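Local coordinates for 2-oxoglutarate dehydrogenase E3 component (Thermus thermophilus, PDB 2EQ7), which probably catalyses the NAD+-dependent reoxidation of protein-bound dihydrolipoyl groups to lipoyl groups, as an FAD-containing pyridine nucleotide-disulfide oxidoreductase, at residues 152-157 and 256-261; 230-235 and 242-247; 200-205 and 223-228. One frame throughout, in Å; residues are numbered along the deposited sequence.

Contact 1 of 3, residues 152-157 and 256-261; sequences ERVVTS and VLVAVG. With NAD (nicotinamide-adenine-dinucleotide), chain E.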
loop_
_atom_site.group_PDB
_atom_site.type_symbol
_atom_site.label_atom_id
_atom_site.label_comp_id
_atom_site.label_asym_id
_atom_site.label_seq_id
_atom_site.Cartn_x
_atom_site.Cartn_y
_atom_site.Cartn_z
ATOM N N GLU A 152 -16.774 2.075 33.217
ATOM C CA GLU A 152 -18.021 1.449 32.796
ATOM C C GLU A 152 -18.832 2.439 31.962
ATOM O O GLU A 152 -19.130 2.188 30.794
ATOM C CB GLU A 152 -18.833 1.011 34.018
ATOM C CG GLU A 152 -19.919 -0.007 33.705
ATOM C CD GLU A 152 -20.703 -0.428 34.939
ATOM O OE1 GLU A 152 -20.087 -0.592 36.015
ATOM O OE2 GLU A 152 -21.933 -0.607 34.828
ATOM N N ARG A 153 -19.175 3.569 32.574
ATOM C CA ARG A 153 -19.949 4.618 31.916
ATOM C C ARG A 153 -19.014 5.702 31.388
ATOM O O ARG A 153 -19.201 6.211 30.280
ATOM C CB ARG A 153 -20.958 5.205 32.904
ATOM C CG ARG A 153 -22.038 4.211 33.304
ATOM C CD ARG A 153 -22.763 4.639 34.571
ATOM N NE ARG A 153 -21.891 4.573 35.741
ATOM C CZ ARG A 153 -22.280 4.851 36.981
ATOM N NH1 ARG A 153 -21.418 4.764 37.987
ATOM N NH2 ARG A 153 -23.533 5.220 37.217
ATOM N N VAL A 154 -18.023 6.064 32.199
ATOM C CA VAL A 154 -17.007 7.039 31.814
ATOM C C VAL A 154 -15.789 6.134 31.699
ATOM O O VAL A 154 -15.285 5.616 32.702
ATOM C CB VAL A 154 -16.793 8.105 32.898
ATOM C CG1 VAL A 154 -15.635 9.023 32.509
ATOM C CG2 VAL A 154 -18.067 8.926 33.063
ATOM N N VAL A 155 -15.322 5.948 30.470
ATOM C CA VAL A 155 -14.238 5.017 30.198
ATOM C C VAL A 155 -12.982 5.544 29.524
ATOM O O VAL A 155 -12.909 6.696 29.098
ATOM C CB VAL A 155 -14.768 3.878 29.296
ATOM C CG1 VAL A 155 -16.010 3.255 29.914
ATOM C CG2 VAL A 155 -15.106 4.431 27.909
ATOM N N THR A 156 -11.989 4.658 29.440
ATOM C CA THR A 156 -10.743 4.948 28.750
ATOM C C THR A 156 -10.887 4.141 27.462
ATOM O O THR A 156 -11.889 3.449 27.270
ATOM C CB THR A 156 -9.500 4.429 29.517
ATOM O OG1 THR A 156 -9.531 2.998 29.579
ATOM C CG2 THR A 156 -9.466 4.998 30.936
ATOM N N SER A 157 -9.895 4.217 26.584
ATOM C CA SER A 157 -9.952 3.478 25.331
ATOM C C SER A 157 -10.153 1.973 25.530
ATOM O O SER A 157 -10.820 1.317 24.731
ATOM C CB SER A 157 -8.678 3.732 24.527
ATOM O OG SER A 157 -7.525 3.506 25.324
ATOM N N VAL A 256 -19.057 7.974 27.849
ATOM C CA VAL A 256 -18.128 9.061 27.606
ATOM C C VAL A 256 -16.729 8.473 27.592
ATOM O O VAL A 256 -16.297 7.844 28.559
ATOM C CB VAL A 256 -18.183 10.151 28.699
ATOM C CG1 VAL A 256 -17.165 11.243 28.382
ATOM C CG2 VAL A 256 -19.585 10.747 28.777
ATOM N N LEU A 257 -16.037 8.664 26.477
ATOM C CA LEU A 257 -14.675 8.178 26.335
ATOM C C LEU A 257 -13.742 9.337 26.635
ATOM O O LEU A 257 -13.836 10.390 26.008
ATOM C CB LEU A 257 -14.433 7.683 24.907
ATOM C CG LEU A 257 -12.972 7.548 24.471
ATOM C CD1 LEU A 257 -12.230 6.581 25.391
ATOM C CD2 LEU A 257 -12.926 7.077 23.018
ATOM N N VAL A 258 -12.863 9.153 27.616
ATOM C CA VAL A 258 -11.897 10.181 27.966
ATOM C C VAL A 258 -10.610 9.791 27.249
ATOM O O VAL A 258 -9.957 8.816 27.611
ATOM C CB VAL A 258 -11.659 10.238 29.487
ATOM C CG1 VAL A 258 -10.610 11.300 29.810
ATOM C CG2 VAL A 258 -12.969 10.560 30.199
ATOM N N ALA A 259 -10.276 10.545 26.208
ATOM C CA ALA A 259 -9.087 10.276 25.409
ATOM C C ALA A 259 -8.330 11.581 25.225
ATOM O O ALA A 259 -8.181 12.080 24.111
ATOM C CB ALA A 259 -9.498 9.704 24.055
ATOM N N VAL A 260 -7.859 12.135 26.336
ATOM C CA VAL A 260 -7.134 13.393 26.300
ATOM C C VAL A 260 -5.624 13.205 26.280
ATOM O O VAL A 260 -4.871 14.159 26.483
ATOM C CB VAL A 260 -7.528 14.288 27.495
ATOM C CG1 VAL A 260 -9.010 14.652 27.392
ATOM C CG2 VAL A 260 -7.245 13.572 28.808
ATOM N N GLY A 261 -5.187 11.971 26.039
ATOM C CA GLY A 261 -3.766 11.689 25.962
ATOM C C GLY A 261 -3.315 10.431 26.676
ATOM O O GLY A 261 -4.112 9.718 27.284
HETATM P PA NAD E . -3.670 12.741 21.805
HETATM O O1A NAD E . -2.543 13.609 22.186
HETATM O O2A NAD E . -3.306 12.017 20.409
HETATM O O5B NAD E . -5.003 13.623 21.622
HETATM C C5B NAD E . -5.349 14.218 22.875
HETATM C C4B NAD E . -6.320 15.373 22.599
HETATM O O4B NAD E . -7.101 15.675 23.772
HETATM C C3B NAD E . -5.547 16.643 22.214
HETATM O O3B NAD E . -5.905 17.053 20.883
HETATM C C2B NAD E . -5.966 17.662 23.295
HETATM O O2B NAD E . -6.016 19.003 22.799
HETATM C C1B NAD E . -7.334 17.103 23.752
HETATM N N9A NAD E . -7.721 17.577 25.099
HETATM C C8A NAD E . -6.929 17.642 26.222
HETATM N N7A NAD E . -7.613 18.108 27.229
HETATM C C5A NAD E . -8.879 18.374 26.828
HETATM C C6A NAD E . -10.055 18.884 27.454
HETATM N N6A NAD E . -10.050 19.239 28.796
HETATM N N1A NAD E . -11.181 19.017 26.712
HETATM C C2A NAD E . -11.213 18.684 25.415
HETATM N N3A NAD E . -10.134 18.203 24.792
HETATM C C4A NAD E . -8.963 18.034 25.449
HETATM O O3 NAD E . -3.870 11.648 22.995
HETATM P PN NAD E . -4.506 10.232 22.476
HETATM O O1N NAD E . -5.394 10.447 21.232
HETATM O O2N NAD E . -5.358 9.628 23.619
HETATM O O5D NAD E . -3.340 9.175 22.073
HETATM C C5D NAD E . -2.256 9.282 23.004
HETATM C C4D NAD E . -0.936 8.863 22.323
HETATM O O4D NAD E . -1.068 7.563 21.648
HETATM C C3D NAD E . -0.500 9.899 21.265
HETATM O O3D NAD E . 0.873 10.250 21.438
HETATM C C2D NAD E . -0.774 9.216 19.920
HETATM O O2D NAD E . 0.167 9.607 18.914
HETATM C C1D NAD E . -0.715 7.708 20.229
HETATM N N1N NAD E . -1.679 6.987 19.356
HETATM C C2N NAD E . -1.329 6.718 18.080
HETATM C C3N NAD E . -2.235 6.034 17.220
HETATM C C7N NAD E . -1.886 5.731 15.813
HETATM O O7N NAD E . -0.827 6.102 15.360
HETATM N N7N NAD E . -2.753 5.046 15.027
HETATM C C4N NAD E . -3.501 5.649 17.740
HETATM C C5N NAD E . -3.815 5.952 19.065
HETATM C C6N NAD E . -2.878 6.627 19.855
HETATM O O HOH W 1 -8.598 6.657 26.711
#
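With CG1 of Val154 anti to its backbone N and CG2 of Val258 anti to its carbonyl carbon, the two side chains slant across each other so that the methyls meet, CG1 to CG2 3.8 Å. Leu257 is turned the other way: chi1 of 162° and chi2 of 59° carry CD1 back over the neighbouring backbone, 3.5 Å from Ser157 N, so that this methyl lies against the peptide joining Thr156 to Ser157. The backbones run as parallel strands, pairing Val154 with Val256 and Val155 with Leu257. Val155 grips its neighbour at both ends: its N donates to Val256 O at 2.9 Å, and its O receives Val258 N at 2.9 Å in an almost straight bond (179° at the hydrogen). Val256 N donates in turn to Arg153 O. Beyond Val155 the chains part, and a water takes over the pairing, accepting from Ser157 N and donating to Val258 O at 2.7 Å. Past the strand, CA of Gly261 comes within 3.0 Å of O3 of NAD, while Val260 packs on the adenine. Strand 154-155 forms one edge of the parallel sheet of the NAD domain, with 255-258 next to it; Val154 and Val256 pack against strands 231-237 and 240-245, and Leu257, on the other face, meets Leu182 of helix 177-188.

Contact 2 of 3, residues 230-235 and 242-247; sequences RVTAVV and RVELEG. With NAD (nicotinamide-adenine-dinucleotide), chain E.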
loop_
_atom_site.group_PDB
_atom_site.type_symbol
_atom_site.label_atom_id
_atom_site.label_comp_id
_atom_site.label_asym_id
_atom_site.label_seq_id
_atom_site.Cartn_x
_atom_site.Cartn_y
_atom_site.Cartn_z
ATOM N N ARG A 230 -13.225 23.394 26.010
ATOM C CA ARG A 230 -12.520 22.773 27.121
ATOM C C ARG A 230 -13.509 22.091 28.055
ATOM O O ARG A 230 -14.363 22.744 28.655
ATOM C CB ARG A 230 -11.710 23.809 27.907
ATOM C CG ARG A 230 -10.878 23.201 29.040
ATOM C CD ARG A 230 -9.911 24.215 29.635
ATOM N NE ARG A 230 -10.588 25.271 30.381
ATOM C CZ ARG A 230 -10.965 25.169 31.653
ATOM N NH1 ARG A 230 -10.731 24.053 32.333
ATOM N NH2 ARG A 230 -11.569 26.185 32.249
ATOM N N VAL A 231 -13.409 20.769 28.152
ATOM C CA VAL A 231 -14.283 20.016 29.044
ATOM C C VAL A 231 -13.731 20.231 30.445
ATOM O O VAL A 231 -12.524 20.112 30.669
ATOM C CB VAL A 231 -14.270 18.512 28.704
ATOM C CG1 VAL A 231 -14.992 17.722 29.784
ATOM C CG2 VAL A 231 -14.934 18.289 27.352
ATOM N N THR A 232 -14.613 20.540 31.388
ATOM C CA THR A 232 -14.200 20.813 32.756
ATOM C C THR A 232 -14.529 19.703 33.744
ATOM O O THR A 232 -14.005 19.686 34.855
ATOM C CB THR A 232 -14.843 22.114 33.260
ATOM O OG1 THR A 232 -16.263 22.041 33.075
ATOM C CG2 THR A 232 -14.293 23.310 32.494
ATOM N N ALA A 233 -15.401 18.782 33.351
ATOM C CA ALA A 233 -15.761 17.686 34.236
ATOM C C ALA A 233 -16.563 16.609 33.528
ATOM O O ALA A 233 -17.319 16.889 32.597
ATOM C CB ALA A 233 -16.555 18.213 35.429
ATOM N N VAL A 234 -16.370 15.375 33.973
ATOM C CA VAL A 234 -17.092 14.229 33.441
ATOM C C VAL A 234 -17.443 13.396 34.664
ATOM O O VAL A 234 -16.554 12.990 35.422
ATOM C CB VAL A 234 -16.224 13.397 32.470
ATOM C CG1 VAL A 234 -17.040 12.231 31.920
ATOM C CG2 VAL A 234 -15.730 14.277 31.333
ATOM N N VAL A 235 -18.735 13.153 34.867
ATOM C CA VAL A 235 -19.190 12.399 36.028
ATOM C C VAL A 235 -20.234 11.338 35.691
ATOM O O VAL A 235 -21.235 11.626 35.034
ATOM C CB VAL A 235 -19.802 13.346 37.094
ATOM C CG1 VAL A 235 -20.176 12.563 38.343
ATOM C CG2 VAL A 235 -18.816 14.459 37.432
ATOM N N ARG A 242 -22.547 12.746 32.603
ATOM C CA ARG A 242 -22.742 14.127 32.210
ATOM C C ARG A 242 -21.372 14.749 31.991
ATOM O O ARG A 242 -20.402 14.424 32.685
ATOM C CB ARG A 242 -23.522 14.911 33.272
ATOM C CG ARG A 242 -22.816 15.112 34.595
ATOM C CD ARG A 242 -23.483 16.250 35.364
ATOM N NE ARG A 242 -22.923 16.434 36.699
ATOM C CZ ARG A 242 -23.141 15.612 37.721
ATOM N NH1 ARG A 242 -23.912 14.545 37.563
ATOM N NH2 ARG A 242 -22.587 15.857 38.900
ATOM N N VAL A 243 -21.299 15.628 31.004
ATOM C CA VAL A 243 -20.065 16.303 30.661
ATOM C C VAL A 243 -20.304 17.800 30.756
ATOM O O VAL A 243 -21.231 18.327 30.141
ATOM C CB VAL A 243 -19.640 15.943 29.219
ATOM C CG1 VAL A 243 -18.390 16.715 28.828
ATOM C CG2 VAL A 243 -19.410 14.436 29.111
ATOM N N GLU A 244 -19.483 18.484 31.545
ATOM C CA GLU A 244 -19.620 19.925 31.687
ATOM C C GLU A 244 -18.532 20.620 30.882
ATOM O O GLU A 244 -17.388 20.167 30.848
ATOM C CB GLU A 244 -19.531 20.335 33.158
ATOM C CG GLU A 244 -19.792 21.819 33.382
ATOM C CD GLU A 244 -20.008 22.170 34.841
ATOM O OE1 GLU A 244 -20.193 23.368 35.138
ATOM O OE2 GLU A 244 -19.996 21.252 35.691
ATOM N N LEU A 245 -18.897 21.720 30.229
ATOM C CA LEU A 245 -17.958 22.479 29.413
ATOM C C LEU A 245 -17.654 23.821 30.065
ATOM O O LEU A 245 -18.445 24.323 30.863
ATOM C CB LEU A 245 -18.548 22.733 28.023
ATOM C CG LEU A 245 -19.107 21.547 27.236
ATOM C CD1 LEU A 245 -19.599 22.031 25.875
ATOM C CD2 LEU A 245 -18.034 20.484 27.068
ATOM N N GLU A 246 -16.506 24.397 29.725
ATOM C CA GLU A 246 -16.141 25.694 30.270
ATOM C C GLU A 246 -17.276 26.635 29.888
ATOM O O GLU A 246 -17.700 26.662 28.734
ATOM C CB GLU A 246 -14.830 26.189 29.660
ATOM C CG GLU A 246 -14.376 27.530 30.217
ATOM C CD GLU A 246 -13.087 28.027 29.597
ATOM O OE1 GLU A 246 -12.635 29.123 29.984
ATOM O OE2 GLU A 246 -12.524 27.330 28.728
ATOM N N GLY A 247 -17.775 27.394 30.855
ATOM C CA GLY A 247 -18.869 28.304 30.570
ATOM C C GLY A 247 -20.144 27.857 31.256
ATOM O O GLY A 247 -20.987 28.682 31.611
HETATM P PA NAD E . -3.670 12.741 21.805
HETATM O O1A NAD E . -2.543 13.609 22.186
HETATM O O2A NAD E . -3.306 12.017 20.409
HETATM O O5B NAD E . -5.003 13.623 21.622
HETATM C C5B NAD E . -5.349 14.218 22.875
HETATM C C4B NAD E . -6.320 15.373 22.599
HETATM O O4B NAD E . -7.101 15.675 23.772
HETATM C C3B NAD E . -5.547 16.643 22.214
HETATM O O3B NAD E . -5.905 17.053 20.883
HETATM C C2B NAD E . -5.966 17.662 23.295
HETATM O O2B NAD E . -6.016 19.003 22.799
HETATM C C1B NAD E . -7.334 17.103 23.752
HETATM N N9A NAD E . -7.721 17.577 25.099
HETATM C C8A NAD E . -6.929 17.642 26.222
HETATM N N7A NAD E . -7.613 18.108 27.229
HETATM C C5A NAD E . -8.879 18.374 26.828
HETATM C C6A NAD E . -10.055 18.884 27.454
HETATM N N6A NAD E . -10.050 19.239 28.796
HETATM N N1A NAD E . -11.181 19.017 26.712
HETATM C C2A NAD E . -11.213 18.684 25.415
HETATM N N3A NAD E . -10.134 18.203 24.792
HETATM C C4A NAD E . -8.963 18.034 25.449
HETATM O O3 NAD E . -3.870 11.648 22.995
HETATM P PN NAD E . -4.506 10.232 22.476
HETATM O O1N NAD E . -5.394 10.447 21.232
HETATM O O2N NAD E . -5.358 9.628 23.619
HETATM O O5D NAD E . -3.340 9.175 22.073
HETATM C C5D NAD E . -2.256 9.282 23.004
HETATM C C4D NAD E . -0.936 8.863 22.323
HETATM O O4D NAD E . -1.068 7.563 21.648
HETATM C C3D NAD E . -0.500 9.899 21.265
HETATM O O3D NAD E . 0.873 10.250 21.438
HETATM C C2D NAD E . -0.774 9.216 19.920
HETATM O O2D NAD E . 0.167 9.607 18.914
HETATM C C1D NAD E . -0.715 7.708 20.229
HETATM N N1N NAD E . -1.679 6.987 19.356
HETATM C C2N NAD E . -1.329 6.718 18.080
HETATM C C3N NAD E . -2.235 6.034 17.220
HETATM C C7N NAD E . -1.886 5.731 15.813
HETATM O O7N NAD E . -0.827 6.102 15.360
HETATM N N7N NAD E . -2.753 5.046 15.027
HETATM C C4N NAD E . -3.501 5.649 17.740
HETATM C C5N NAD E . -3.815 5.952 19.065
HETATM C C6N NAD E . -2.878 6.627 19.855
HETATM O O HOH W 2 -13.621 26.295 25.929
HETATM O O HOH W 3 -10.057 27.868 28.403
#
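Arg230 and Glu246 cross obliquely at the open end of a beta hairpin, guanidinium and carboxylate planes 60° apart. The salt bridge between Arg230 NE and Glu246 OE2 is long, 3.3 Å, and the nitrogen meets the oxygen from above the carboxylate plane. The Arg230 chain bends at chi3 (69°) to bring NE over the extended glutamate, and a water between Arg230 N and Glu246 OE2 adds a second link. Were Arg230 replaced by an alanine, the guanidinium would be gone and the Glu246 carboxylate would probably be left without its charged mate and freer to turn. At the far end Val235 and Arg242 lie side by side, pointing the same way, with Val235 CB 4.1 Å above the centre of the Arg242 guanidinium. Between these pairs the hairpin carries a classic beta bulge: Thr232 and Ala233 both face Glu244, whose O accepts Thr232 N at 2.9 Å and, weakly, Thr232 OG1 and Ala233 N. On the buried face Val231 crosses Val243 at about a right angle, CG1 to CG1 3.7 Å, and its CG2 meets Leu245 CD2; Leu196 of the parallel sheet packs against all three. The backbone of Val231 pairs with the adenine of NAD through two hydrogen bonds, using N1A and N6A, the atoms that pair in a base pair: Val231 N donates to N1A at 3.2 Å, and N6A donates back to Val231 O, also at 3.2 Å.

Contact 3 of 3, residues 200-205 and 223-228; sequences DRILPT and LTIRTG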
loop_
_atom_site.group_PDB
_atom_site.type_symbol
_atom_site.label_atom_id
_atom_site.label_comp_id
_atom_site.label_asym_id
_atom_site.label_seq_id
_atom_site.Cartn_x
_atom_site.Cartn_y
_atom_site.Cartn_z
ATOM N N ASP A 200 -7.897 24.304 18.550
ATOM C CA ASP A 200 -8.604 24.768 17.364
ATOM C C ASP A 200 -8.545 23.785 16.200
ATOM O O ASP A 200 -9.063 24.064 15.118
ATOM C CB ASP A 200 -8.042 26.123 16.924
ATOM C CG ASP A 200 -8.513 27.266 17.806
ATOM O OD1 ASP A 200 -8.006 28.396 17.631
ATOM O OD2 ASP A 200 -9.393 27.043 18.668
ATOM N N ARG A 201 -7.912 22.639 16.427
ATOM C CA ARG A 201 -7.785 21.605 15.410
ATOM C C ARG A 201 -7.730 20.236 16.076
ATOM O O ARG A 201 -7.450 20.136 17.270
ATOM C CB ARG A 201 -6.520 21.837 14.561
ATOM C CG ARG A 201 -5.220 22.043 15.348
ATOM C CD ARG A 201 -4.594 20.728 15.796
ATOM N NE ARG A 201 -3.977 19.988 14.693
ATOM C CZ ARG A 201 -2.790 20.274 14.164
ATOM N NH1 ARG A 201 -2.076 21.291 14.631
ATOM N NH2 ARG A 201 -2.306 19.535 13.174
ATOM N N ILE A 202 -8.027 19.190 15.313
ATOM C CA ILE A 202 -7.974 17.825 15.835
ATOM C C ILE A 202 -6.691 17.186 15.304
ATOM O O ILE A 202 -5.973 17.803 14.519
ATOM C CB ILE A 202 -9.175 16.972 15.359
ATOM C CG1 ILE A 202 -9.208 16.917 13.827
ATOM C CG2 ILE A 202 -10.478 17.544 15.911
ATOM C CD1 ILE A 202 -10.261 15.973 13.276
ATOM N N LEU A 203 -6.410 15.961 15.735
ATOM C CA LEU A 203 -5.220 15.231 15.286
ATOM C C LEU A 203 -3.977 16.120 15.316
ATOM O O LEU A 203 -3.457 16.527 14.275
ATOM C CB LEU A 203 -5.451 14.691 13.869
ATOM C CG LEU A 203 -6.691 13.790 13.738
ATOM C CD1 LEU A 203 -6.936 13.449 12.281
ATOM C CD2 LEU A 203 -6.498 12.517 14.563
ATOM N N PRO A 204 -3.471 16.412 16.525
ATOM C CA PRO A 204 -2.289 17.257 16.738
ATOM C C PRO A 204 -0.963 16.818 16.107
ATOM O O PRO A 204 -0.072 17.645 15.944
ATOM C CB PRO A 204 -2.204 17.342 18.260
ATOM C CG PRO A 204 -2.749 16.019 18.694
ATOM C CD PRO A 204 -3.960 15.873 17.806
ATOM N N THR A 205 -0.820 15.543 15.756
ATOM C CA THR A 205 0.435 15.085 15.161
ATOM C C THR A 205 0.432 15.112 13.638
ATOM O O THR A 205 1.448 14.824 13.010
ATOM C CB THR A 205 0.801 13.650 15.607
ATOM O OG1 THR A 205 -0.218 12.737 15.180
ATOM C CG2 THR A 205 0.949 13.585 17.122
ATOM N N LEU A 223 -20.299 12.757 12.239
ATOM C CA LEU A 223 -19.817 12.983 13.593
ATOM C C LEU A 223 -19.897 14.467 13.884
ATOM O O LEU A 223 -19.697 15.297 12.993
ATOM C CB LEU A 223 -18.357 12.539 13.769
ATOM C CG LEU A 223 -18.014 11.053 13.896
ATOM C CD1 LEU A 223 -18.099 10.390 12.531
ATOM C CD2 LEU A 223 -16.603 10.906 14.466
ATOM N N THR A 224 -20.212 14.805 15.128
ATOM C CA THR A 224 -20.246 16.199 15.532
ATOM C C THR A 224 -18.859 16.443 16.111
ATOM O O THR A 224 -18.420 15.704 16.988
ATOM C CB THR A 224 -21.301 16.462 16.627
ATOM O OG1 THR A 224 -22.610 16.419 16.050
ATOM C CG2 THR A 224 -21.079 17.824 17.266
ATOM N N ILE A 225 -18.160 17.452 15.603
ATOM C CA ILE A 225 -16.826 17.762 16.102
ATOM C C ILE A 225 -16.784 19.230 16.496
ATOM O O ILE A 225 -16.903 20.115 15.651
ATOM C CB ILE A 225 -15.739 17.484 15.034
ATOM C CG1 ILE A 225 -15.749 16.000 14.661
ATOM C CG2 ILE A 225 -14.365 17.882 15.570
ATOM C CD1 ILE A 225 -14.769 15.631 13.565
ATOM N N ARG A 226 -16.627 19.478 17.790
ATOM C CA ARG A 226 -16.575 20.836 18.299
ATOM C C ARG A 226 -15.183 21.131 18.846
ATOM O O ARG A 226 -14.768 20.554 19.847
ATOM C CB ARG A 226 -17.627 21.021 19.401
ATOM C CG ARG A 226 -19.069 20.811 18.936
ATOM C CD ARG A 226 -20.057 20.878 20.105
ATOM N NE ARG A 226 -19.940 22.132 20.849
ATOM C CZ ARG A 226 -20.670 22.452 21.914
ATOM N NH1 ARG A 226 -21.589 21.613 22.377
ATOM N NH2 ARG A 226 -20.474 23.614 22.525
ATOM N N THR A 227 -14.458 22.018 18.171
ATOM C CA THR A 227 -13.120 22.398 18.603
ATOM C C THR A 227 -13.227 23.661 19.454
ATOM O O THR A 227 -14.281 24.303 19.492
ATOM C CB THR A 227 -12.198 22.683 17.400
ATOM O OG1 THR A 227 -12.800 23.676 16.561
ATOM C CG2 THR A 227 -11.957 21.409 16.596
ATOM N N GLY A 228 -12.137 24.007 20.130
ATOM C CA GLY A 228 -12.125 25.188 20.974
ATOM C C GLY A 228 -13.031 25.021 22.179
ATOM O O GLY A 228 -13.536 26.001 22.726
HETATM O O HOH W 4 -12.144 26.201 17.359
#
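A small apolar contact, with no direct hydrogen bond across it, sets the loop after strand 192-196 against the edge strand 224-226 of the NAD-binding sheet. Only 201 Å² is buried between the two segments, and the touching parts run 141° apart. Its inner end is a meeting of methyls: CG2 of Ile202 lies 3.9 Å from CG2 of Ile225, the two side chains crossing at about a right angle. Ile225 presents this branch because CG2 stands anti to its backbone N, leaving CG1 on the other side, beside that N. The same Ile202 methyl also reaches Thr227 CG2 at 4.2 Å, again nearly at right angles, so one methyl meets two successive inward-pointing residues of the other segment. Thr227 divides its side chain between two environments. Its CG2 faces Ile202, its CB rests 4.0 Å from Asp200 C, and OG1 shares a water with the Asp200 carboxylate, 2.7 Å from Thr227 OG1; the water donates to Asp200 OD2 at 3.2 Å. Gly228, at positive phi, brings its CA to 4.0 Å from that same OD2, where a side chain would crowd the carboxylate. Within the loop, Arg201 folds back, and its NE donates to Ile202 O from above the carbonyl plane at 3.0 Å; Arg201 NH2 is held by Ser211. Helix 208-221 closes over the contact, Phe218 on Ile225 and Glu215 on both Ile202 and Thr227. Strand 192-196, this loop, helix 208-221 and strand 224-226 together form a beta-alpha-beta crossover between neighbouring parallel strands, as in a Rossmann-type dinucleotide-binding domain; here Glu197, just after the first strand, hydrogen-bonds to NAD.

Overall arrangement
From the N terminus, residues 152-157 open the outermost loop, which closes only when the chain reaches 256-261 in contact 1. Both other contacts nest inside it, one after the other: contact 3 closes first, around helix 208-221, and contact 2 then closes the short hairpin that follows. Contacts 1 and 3 lie near opposite edges of the parallel NAD-binding sheet, their nearest atoms about 8 Å apart. The hairpin of contact 2 packs on that sheet, touching contact 1 through Val234 CG1, 3.6 Å from Val154 CG1, and contact 3 through Leu245 and Arg226. NAD touches all three: contacts 1 and 2, and Pro204 in the loop of contact 3.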